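Local coordinates for ribosomal RNA processing protein 6 (PDB 4NLC) that probably trims RNA from its 3' end as an exosome-associated exoribonuclease, here represented by its catalytic core with exonuclease and HRDC domains, at residues 106-111 / 124-129. The protein carries 1 engineered substitution. Residues are numbered along the deposited sequence; the frame is centred on the assembly and turned at random.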
loop_
_atom_site.group_PDB
_atom_site.type_symbol
_atom_site.label_atom_id
_atom_site.label_comp_id
_atom_site.label_asym_id
_atom_site.label_seq_id
_atom_site.Cartn_x
_atom_site.Cartn_y
_atom_site.Cartn_z
ATOM N N GLN A 106 7.104 6.353 -4.763
ATOM C CA GLN A 106 5.769 6.298 -4.177
ATOM C C GLN A 106 5.441 4.898 -3.713
ATOM O O GLN A 106 4.554 4.720 -2.882
ATOM C CB GLN A 106 4.701 6.765 -5.187
ATOM C CG GLN A 106 4.823 8.239 -5.611
ATOM C CD GLN A 106 3.778 8.604 -6.636
ATOM O OE1 GLN A 106 2.569 8.473 -6.417
ATOM N NE2 GLN A 106 4.225 8.987 -7.813
ATOM N N GLY A 107 6.140 3.911 -4.264
ATOM C CA GLY A 107 5.856 2.517 -3.961
ATOM C C GLY A 107 4.837 1.990 -4.950
ATOM O O GLY A 107 4.267 2.757 -5.738
ATOM N N PHE A 108 4.633 0.671 -4.958
ATOM C CA PHE A 108 3.657 0.073 -5.861
ATOM C C PHE A 108 3.122 -1.246 -5.343
ATOM O O PHE A 108 3.851 -2.017 -4.725
ATOM C CB PHE A 108 4.190 -0.056 -7.322
ATOM C CG PHE A 108 5.490 -0.812 -7.500
ATOM C CD1 PHE A 108 5.506 -2.200 -7.538
ATOM C CD2 PHE A 108 6.694 -0.130 -7.670
ATOM C CE1 PHE A 108 6.711 -2.897 -7.708
ATOM C CE2 PHE A 108 7.899 -0.823 -7.813
ATOM C CZ PHE A 108 7.899 -2.203 -7.852
ATOM N N THR A 109 1.871 -1.543 -5.683
ATOM C CA THR A 109 1.260 -2.817 -5.328
ATOM C C THR A 109 1.855 -3.935 -6.188
ATOM O O THR A 109 1.923 -3.815 -7.415
ATOM C CB THR A 109 -0.252 -2.731 -5.455
ATOM O OG1 THR A 109 -0.679 -1.562 -4.755
ATOM C CG2 THR A 109 -0.946 -3.971 -4.881
ATOM N N CYS A 110 2.227 -5.031 -5.535
ATOM C CA CYS A 110 2.822 -6.205 -6.178
ATOM C C CYS A 110 1.870 -7.372 -6.445
ATOM O O CYS A 110 2.054 -8.109 -7.418
ATOM C CB CYS A 110 4.007 -6.675 -5.356
ATOM S SG CYS A 110 5.404 -5.545 -5.419
ATOM N N LEU A 111 0.911 -7.576 -5.548
ATOM C CA LEU A 111 0.026 -8.726 -5.576
ATOM C C LEU A 111 -1.273 -8.384 -4.913
ATOM O O LEU A 111 -1.305 -7.547 -4.013
ATOM C CB LEU A 111 0.713 -9.822 -4.755
ATOM C CG LEU A 111 0.560 -11.269 -5.166
ATOM C CD1 LEU A 111 1.177 -11.534 -6.549
ATOM C CD2 LEU A 111 1.179 -12.180 -4.096
ATOM N N ASP A 124 -1.507 -11.296 -10.120
ATOM C CA ASP A 124 -0.245 -10.645 -10.387
ATOM C C ASP A 124 -0.448 -9.222 -10.923
ATOM O O ASP A 124 -0.504 -9.003 -12.132
ATOM C CB ASP A 124 0.663 -11.507 -11.275
ATOM C CG ASP A 124 2.069 -10.973 -11.397
ATOM O OD1 ASP A 124 2.272 -9.757 -11.150
ATOM O OD2 ASP A 124 2.957 -11.746 -11.789
ATOM N N CYS A 125 -0.543 -8.263 -9.975
ATOM C CA CYS A 125 -0.646 -6.792 -10.092
ATOM C C CYS A 125 0.429 -6.188 -10.924
ATOM O O CYS A 125 0.315 -5.007 -11.235
ATOM C CB CYS A 125 -0.578 -6.158 -8.709
ATOM S SG CYS A 125 -2.037 -6.399 -7.734
ATOM N N LEU A 126 1.558 -6.866 -11.058
ATOM C CA LEU A 126 2.650 -6.343 -11.838
ATOM C C LEU A 126 2.419 -6.677 -13.292
ATOM O O LEU A 126 2.428 -5.788 -14.131
ATOM C CB LEU A 126 4.005 -6.881 -11.343
ATOM C CG LEU A 126 4.501 -6.313 -10.012
ATOM C CD1 LEU A 126 5.818 -6.986 -9.575
ATOM C CD2 LEU A 126 4.641 -4.790 -10.077
ATOM N N LYS A 127 2.168 -7.949 -13.579
ATOM C CA LYS A 127 1.939 -8.440 -14.930
ATOM C C LYS A 127 0.652 -7.888 -15.530
ATOM O O LYS A 127 0.630 -7.632 -16.727
ATOM C CB LYS A 127 1.964 -9.981 -14.968
ATOM C CG LYS A 127 2.212 -10.504 -16.369
ATOM C CD LYS A 127 3.207 -11.634 -16.430
ATOM C CE LYS A 127 3.306 -12.178 -17.834
ATOM N NZ LYS A 127 3.657 -11.117 -18.823
ATOM N N VAL A 128 -0.406 -7.686 -14.723
ATOM C CA VAL A 128 -1.673 -7.145 -15.266
ATOM C C VAL A 128 -1.976 -5.734 -14.697
ATOM O O VAL A 128 -3.131 -5.299 -14.714
ATOM C CB VAL A 128 -2.888 -8.134 -15.167
ATOM C CG1 VAL A 128 -2.592 -9.432 -15.910
ATOM C CG2 VAL A 128 -3.283 -8.423 -13.728
ATOM N N ARG A 129 -0.907 -4.989 -14.281
ATOM C CA ARG A 129 -0.997 -3.622 -13.755
ATOM C C ARG A 129 -1.898 -2.734 -14.585
ATOM O O ARG A 129 -2.801 -2.104 -14.032
ATOM C CB ARG A 129 0.394 -2.970 -13.632
ATOM C CG ARG A 129 0.362 -1.569 -13.006
ATOM C CD ARG A 129 1.766 -1.000 -12.953
ATOM N NE ARG A 129 1.800 0.441 -12.705
ATOM C CZ ARG A 129 1.742 0.990 -11.495
ATOM N NH1 ARG A 129 1.645 0.223 -10.411
ATOM N NH2 ARG A 129 1.786 2.305 -11.356
HETATM O O HOH W 1 1.054 -2.497 -9.757
#
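In Phe108 a chi1 of 56° sets CG between the backbone N and the carbonyl carbon, and in Leu126 CG stands anti to the carbonyl carbon (chi1 -73°); from these positions the two side chains cross at about a right angle. Leu126 CD2 approaches the ring obliquely, 3.7 Å from Phe108 CE1. The Arg129 chain, extended from CG to NE, reaches toward the strand, and its NH1 lies 4.0 Å from Phe108 CB.

A strand and the loop that follows its neighbour are joined here by side-chain packing and a bridging water. The water lies in the guanidinium plane at its edge, accepting from Arg129 NH1 at 2.9 Å and donating to Thr109 O at 2.8 Å and to Cys125 O. Asp161 of helix 152-162 ties both sides together, forming a salt bridge with Arg129 and a hydrogen bond with Thr109 OG1. Cys125 sits against the classic beta bulge that Cys110 and Leu111 form opposite Glu98: its CB lies 3.5 Å from Cys110 O and its SG 3.5 Å from Leu111 C.

Asp124 braces the loop: its OD1 accepts from Leu126 N (3.0 Å), closing an Asx turn, and almost linearly (171°) from Lys127 N, above the carboxylate plane. OD2 forms a salt bridge with Arg209. At the mixed sheet of the exonuclease domain, which belongs to the RNase H-like clan, van der Waals contacts fill the interface between strand and loop, whereas the water donates to two backbone carbonyls, one on each side, and the carboxylates of Asp124 and Asp161 would be expected to offset the charges of Arg209 and Arg129.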